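Local coordinates for protein NeuRonal IgCAM-5 (Caenorhabditis elegans, PDB 6ON6) that probably acts as a neuronal cell-surface adhesion receptor, its first immunoglobulin domain pairing with a second copy to form a homodimer, at residues C28-K42 against S86-E98. Sequence-based numbering, arbitrary orientation.
With NAG (2-acetamido-2-deoxy-beta-D-glucopyranose), chain C.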
loop_
_atom_site.group_PDB
_atom_site.type_symbol
_atom_site.label_atom_id
_atom_site.label_comp_id
_atom_site.label_asym_id
_atom_site.label_seq_id
_atom_site.Cartn_x
_atom_site.Cartn_y
_atom_site.Cartn_z
ATOM N N CYS A 28 -9.744 12.457 -0.478
ATOM C CA CYS A 28 -10.324 11.520 -1.433
ATOM C C CYS A 28 -11.813 11.421 -1.131
ATOM O O CYS A 28 -12.200 10.930 -0.062
ATOM C CB CYS A 28 -9.666 10.172 -1.222
ATOM S SG CYS A 28 -10.068 8.913 -2.420
ATOM N N ILE A 29 -12.648 11.866 -2.064
ATOM C CA ILE A 29 -14.090 11.859 -1.862
ATOM C C ILE A 29 -14.657 10.734 -2.713
ATOM O O ILE A 29 -14.441 10.695 -3.929
ATOM C CB ILE A 29 -14.715 13.209 -2.246
ATOM C CG1 ILE A 29 -14.075 14.335 -1.396
ATOM C CG2 ILE A 29 -16.248 13.138 -2.062
ATOM C CD1 ILE A 29 -14.518 15.760 -1.722
ATOM N N VAL A 30 -15.244 9.747 -2.066
ATOM C CA VAL A 30 -15.628 8.544 -2.773
ATOM C C VAL A 30 -17.133 8.470 -2.789
ATOM O O VAL A 30 -17.769 8.441 -1.726
ATOM C CB VAL A 30 -15.040 7.281 -2.146
ATOM C CG1 VAL A 30 -15.398 6.112 -3.080
ATOM C CG2 VAL A 30 -13.532 7.416 -1.907
ATOM N N ASN A 31 -17.703 8.406 -4.000
ATOM C CA ASN A 31 -19.127 8.179 -4.197
ATOM C C ASN A 31 -19.334 6.688 -4.399
ATOM O O ASN A 31 -18.521 6.016 -5.053
ATOM C CB ASN A 31 -19.642 8.972 -5.403
ATOM C CG ASN A 31 -19.632 10.462 -5.140
ATOM O OD1 ASN A 31 -19.796 10.890 -3.995
ATOM N ND2 ASN A 31 -19.364 11.251 -6.169
ATOM N N ASP A 32 -20.428 6.176 -3.821
ATOM C CA ASP A 32 -20.835 4.778 -3.992
ATOM C C ASP A 32 -19.759 3.783 -3.536
ATOM O O ASP A 32 -19.474 2.786 -4.201
ATOM C CB ASP A 32 -21.305 4.519 -5.426
ATOM C CG ASP A 32 -22.445 5.445 -5.824
ATOM O OD1 ASP A 32 -23.467 5.455 -5.109
ATOM O OD2 ASP A 32 -22.286 6.190 -6.809
ATOM N N LEU A 33 -19.111 4.081 -2.400
ATOM C CA LEU A 33 -18.053 3.199 -1.906
ATOM C C LEU A 33 -18.592 1.821 -1.540
ATOM O O LEU A 33 -17.930 0.806 -1.787
ATOM C CB LEU A 33 -17.344 3.837 -0.704
ATOM C CG LEU A 33 -16.206 2.987 -0.146
ATOM C CD1 LEU A 33 -15.054 2.935 -1.135
ATOM C CD2 LEU A 33 -15.745 3.534 1.197
ATOM N N GLY A 34 -19.811 1.757 -0.997
ATOM C CA GLY A 34 -20.310 0.483 -0.503
ATOM C C GLY A 34 -19.364 -0.150 0.504
ATOM O O GLY A 34 -18.856 0.501 1.422
ATOM N N SER A 35 -19.116 -1.443 0.331
ATOM C CA SER A 35 -18.273 -2.210 1.234
ATOM C C SER A 35 -16.823 -2.219 0.800
ATOM O O SER A 35 -16.024 -2.988 1.346
ATOM C CB SER A 35 -18.764 -3.645 1.280
ATOM O OG SER A 35 -18.768 -4.159 -0.038
ATOM N N HIS A 36 -16.463 -1.391 -0.167
ATOM C CA HIS A 36 -15.092 -1.385 -0.622
ATOM C C HIS A 36 -14.182 -0.674 0.374
ATOM O O HIS A 36 -14.625 0.086 1.239
ATOM C CB HIS A 36 -15.006 -0.770 -2.007
ATOM C CG HIS A 36 -15.534 -1.663 -3.081
ATOM N ND1 HIS A 36 -16.840 -1.613 -3.523
ATOM C CD2 HIS A 36 -14.929 -2.640 -3.796
ATOM C CE1 HIS A 36 -17.009 -2.516 -4.469
ATOM N NE2 HIS A 36 -15.868 -3.148 -4.659
ATOM N N MET A 37 -12.895 -0.973 0.267
ATOM C CA MET A 37 -11.868 -0.437 1.159
ATOM C C MET A 37 -11.077 0.659 0.462
ATOM O O MET A 37 -10.756 0.540 -0.724
ATOM C CB MET A 37 -10.900 -1.558 1.533
ATOM C CG MET A 37 -11.521 -2.644 2.357
ATOM S SD MET A 37 -11.780 -2.103 4.049
ATOM C CE MET A 37 -13.520 -1.708 4.035
ATOM N N VAL A 38 -10.681 1.677 1.238
ATOM C CA VAL A 38 -9.871 2.801 0.769
ATOM C C VAL A 38 -8.485 2.685 1.391
ATOM O O VAL A 38 -8.358 2.502 2.610
ATOM C CB VAL A 38 -10.479 4.149 1.193
ATOM C CG1 VAL A 38 -9.607 5.303 0.761
ATOM C CG2 VAL A 38 -11.852 4.334 0.575
ATOM N N ALA A 39 -7.457 2.834 0.567
ATOM C CA ALA A 39 -6.082 2.850 1.069
ATOM C C ALA A 39 -5.378 4.084 0.527
ATOM O O ALA A 39 -5.604 4.480 -0.608
ATOM C CB ALA A 39 -5.323 1.571 0.663
ATOM N N PHE A 40 -4.523 4.709 1.336
ATOM C CA PHE A 40 -3.669 5.797 0.860
ATOM C C PHE A 40 -2.240 5.289 0.777
ATOM O O PHE A 40 -1.769 4.607 1.687
ATOM C CB PHE A 40 -3.669 6.994 1.811
ATOM C CG PHE A 40 -4.892 7.846 1.690
ATOM C CD1 PHE A 40 -4.877 9.033 0.973
ATOM C CD2 PHE A 40 -6.062 7.476 2.315
ATOM C CE1 PHE A 40 -6.031 9.821 0.855
ATOM C CE2 PHE A 40 -7.209 8.265 2.196
ATOM C CZ PHE A 40 -7.155 9.455 1.513
ATOM N N VAL A 41 -1.557 5.610 -0.316
ATOM C CA VAL A 41 -0.207 5.104 -0.545
ATOM C C VAL A 41 0.658 6.259 -1.049
ATOM O O VAL A 41 0.171 7.194 -1.679
ATOM C CB VAL A 41 -0.283 3.929 -1.548
ATOM C CG1 VAL A 41 1.039 3.398 -1.865
ATOM C CG2 VAL A 41 -1.129 2.783 -1.007
ATOM N N LYS A 42 1.944 6.236 -0.714
ATOM C CA LYS A 42 2.906 7.160 -1.298
ATOM C C LYS A 42 3.729 6.403 -2.325
ATOM O O LYS A 42 4.292 5.342 -2.005
ATOM C CB LYS A 42 3.870 7.717 -0.247
ATOM C CG LYS A 42 4.565 8.939 -0.808
ATOM C CD LYS A 42 5.764 9.327 -0.055
ATOM C CE LYS A 42 6.431 10.441 -0.806
ATOM N NZ LYS A 42 7.714 10.709 -0.181
ATOM N N SER A 86 11.604 14.899 2.551
ATOM C CA SER A 86 11.332 13.492 2.311
ATOM C C SER A 86 9.858 13.224 2.026
ATOM O O SER A 86 9.538 12.145 1.517
ATOM C CB SER A 86 11.784 12.629 3.483
ATOM O OG SER A 86 11.277 13.162 4.676
ATOM N N ASP A 87 8.960 14.175 2.331
ATOM C CA ASP A 87 7.543 14.008 1.999
ATOM C C ASP A 87 7.206 14.375 0.566
ATOM O O ASP A 87 6.059 14.126 0.151
ATOM C CB ASP A 87 6.711 14.862 2.954
ATOM C CG ASP A 87 6.882 14.432 4.399
ATOM O OD1 ASP A 87 6.786 13.222 4.657
ATOM O OD2 ASP A 87 7.103 15.294 5.252
ATOM N N ARG A 88 8.123 14.972 -0.202
ATOM C CA ARG A 88 7.857 15.244 -1.617
ATOM C C ARG A 88 7.431 13.969 -2.324
ATOM O O ARG A 88 8.020 12.904 -2.102
ATOM C CB ARG A 88 9.136 15.667 -2.328
ATOM C CG ARG A 88 9.625 17.040 -2.054
ATOM C CD ARG A 88 10.902 17.302 -2.856
ATOM N NE ARG A 88 11.341 18.661 -2.570
ATOM C CZ ARG A 88 12.475 18.994 -1.974
ATOM N NH1 ARG A 88 13.363 18.067 -1.635
ATOM N NH2 ARG A 88 12.730 20.277 -1.750
ATOM N N GLY A 89 6.453 14.091 -3.235
ATOM C CA GLY A 89 6.141 12.984 -4.112
ATOM C C GLY A 89 4.658 12.845 -4.337
ATOM O O GLY A 89 3.890 13.769 -4.091
ATOM N N ASN A 90 4.278 11.655 -4.768
ATOM C CA ASN A 90 2.922 11.431 -5.261
ATOM C C ASN A 90 2.135 10.577 -4.288
ATOM O O ASN A 90 2.598 9.516 -3.863
ATOM C CB ASN A 90 2.947 10.744 -6.618
ATOM C CG ASN A 90 3.203 11.700 -7.724
ATOM O OD1 ASN A 90 2.512 12.712 -7.854
ATOM N ND2 ASN A 90 4.200 11.407 -8.540
ATOM N N TYR A 91 0.969 11.062 -3.909
ATOM C CA TYR A 91 0.114 10.415 -2.932
ATOM C C TYR A 91 -1.112 9.954 -3.677
ATOM O O TYR A 91 -1.700 10.729 -4.447
ATOM C CB TYR A 91 -0.292 11.396 -1.819
ATOM C CG TYR A 91 0.921 11.762 -0.953
ATOM C CD1 TYR A 91 1.862 12.668 -1.421
ATOM C CD2 TYR A 91 1.173 11.130 0.281
ATOM C CE1 TYR A 91 3.019 12.988 -0.653
ATOM C CE2 TYR A 91 2.304 11.469 1.027
ATOM C CZ TYR A 91 3.180 12.358 0.532
ATOM O OH TYR A 91 4.270 12.616 1.325
ATOM N N SER A 92 -1.522 8.724 -3.442
ATOM C CA SER A 92 -2.692 8.233 -4.144
ATOM C C SER A 92 -3.698 7.635 -3.161
ATOM O O SER A 92 -3.341 7.089 -2.117
ATOM C CB SER A 92 -2.232 7.304 -5.276
ATOM O OG SER A 92 -1.819 6.087 -4.732
ATOM N N CYS A 93 -4.987 7.769 -3.459
ATOM C CA CYS A 93 -5.960 6.983 -2.724
ATOM C C CYS A 93 -6.478 5.945 -3.695
ATOM O O CYS A 93 -6.648 6.235 -4.881
ATOM C CB CYS A 93 -7.109 7.798 -2.102
ATOM S SG CYS A 93 -8.302 8.307 -3.204
ATOM N N GLN A 94 -6.656 4.736 -3.212
ATOM C CA GLN A 94 -7.055 3.645 -4.081
ATOM C C GLN A 94 -8.134 2.816 -3.409
ATOM O O GLN A 94 -8.135 2.664 -2.184
ATOM C CB GLN A 94 -5.838 2.868 -4.546
ATOM C CG GLN A 94 -5.155 2.135 -3.514
ATOM C CD GLN A 94 -3.812 1.590 -4.027
ATOM O OE1 GLN A 94 -2.909 2.353 -4.390
ATOM N NE2 GLN A 94 -3.711 0.285 -4.123
ATOM N N ILE A 95 -9.129 2.382 -4.215
ATOM C CA ILE A 95 -10.248 1.596 -3.726
ATOM C C ILE A 95 -10.183 0.232 -4.372
ATOM O O ILE A 95 -9.798 0.129 -5.539
ATOM C CB ILE A 95 -11.557 2.268 -4.161
ATOM C CG1 ILE A 95 -11.491 3.778 -3.884
ATOM C CG2 ILE A 95 -12.688 1.653 -3.411
ATOM C CD1 ILE A 95 -12.546 4.592 -4.629
ATOM N N ASN A 96 -10.479 -0.817 -3.588
ATOM C CA ASN A 96 -10.334 -2.205 -4.055
ATOM C C ASN A 96 -11.454 -2.678 -4.958
ATOM O O ASN A 96 -11.948 -3.797 -4.804
ATOM C CB ASN A 96 -10.149 -3.194 -2.909
ATOM C CG ASN A 96 -11.319 -3.229 -1.987
ATOM O OD1 ASN A 96 -12.219 -2.382 -2.075
ATOM N ND2 ASN A 96 -11.339 -4.213 -1.098
ATOM N N THR A 97 -11.814 -1.839 -5.904
ATOM C CA THR A 97 -12.730 -2.265 -6.944
ATOM C C THR A 97 -11.981 -3.052 -7.999
ATOM O O THR A 97 -10.741 -3.090 -8.058
ATOM C CB THR A 97 -13.342 -1.038 -7.586
ATOM O OG1 THR A 97 -12.303 -0.138 -8.006
ATOM C CG2 THR A 97 -14.279 -0.351 -6.610
ATOM N N GLU A 98 -12.777 -3.716 -8.829
ATOM C CA GLU A 98 -12.300 -4.430 -10.001
ATOM C C GLU A 98 -13.129 -3.872 -11.146
ATOM O O GLU A 98 -14.346 -4.148 -11.229
ATOM C CB GLU A 98 -12.487 -5.941 -9.854
ATOM C CG GLU A 98 -11.518 -6.489 -8.819
ATOM C CD GLU A 98 -11.893 -7.834 -8.237
ATOM O OE1 GLU A 98 -12.757 -8.536 -8.842
ATOM O OE2 GLU A 98 -11.308 -8.163 -7.159
HETATM C C1 NAG C . 4.445 12.304 -9.646
HETATM C C2 NAG C . 5.943 12.538 -9.864
HETATM C C3 NAG C . 6.189 13.372 -11.123
HETATM C C4 NAG C . 5.436 12.806 -12.319
HETATM C C5 NAG C . 3.966 12.606 -11.971
HETATM C C6 NAG C . 3.178 11.937 -13.075
HETATM C C7 NAG C . 7.624 12.765 -8.092
HETATM C C8 NAG C . 8.270 11.545 -8.682
HETATM N N2 NAG C . 6.518 13.195 -8.703
HETATM O O3 NAG C . 7.586 13.375 -11.400
HETATM O O4 NAG C . 5.543 13.698 -13.422
HETATM O O5 NAG C . 3.867 11.753 -10.824
HETATM O O6 NAG C . 1.776 12.012 -12.843
HETATM O O7 NAG C . 8.084 13.336 -7.107
HETATM O O HOH W 1 -15.563 -4.174 -7.859
#
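This contact lies in the core of an immunoglobulin beta-sandwich: C28 of one sheet is joined to C93 of the other by the disulfide, SG to SG 2.0 Å, while strands 38-42 and 89-95 run antiparallel as neighbours in the second sheet. A39 pairs with Q94 and V41 with S92 through two backbone hydrogen bonds each. C93 has SG between its backbone N and carbonyl carbon (chi1 76°), facing C28, and its CB lies over one face of the F40 ring, 3.9 Å from the centroid. Branched I95 fills the interior with both arms: CD1 meets V30 CG1 tip to tip at 3.6 Å, and CG2 touches L33 CD1. Small A39 and beta-branched V41 suit the opposite face, where A39 packs on L49 and V41 on P47 of the second subunit. At the far end the long methylene chain of K42 runs extended across Y91, CG over one ring face, and carries NZ out to a 2.9 Å hydrogen bond with R88 O and a salt bridge to D44; an alanine here would probably leave D44 without this cation and uncover one face of the tyrosine ring. Y91 OH donates a 2.6 Å hydrogen bond to a lone pair of D87 O, in the plane of that carbonyl.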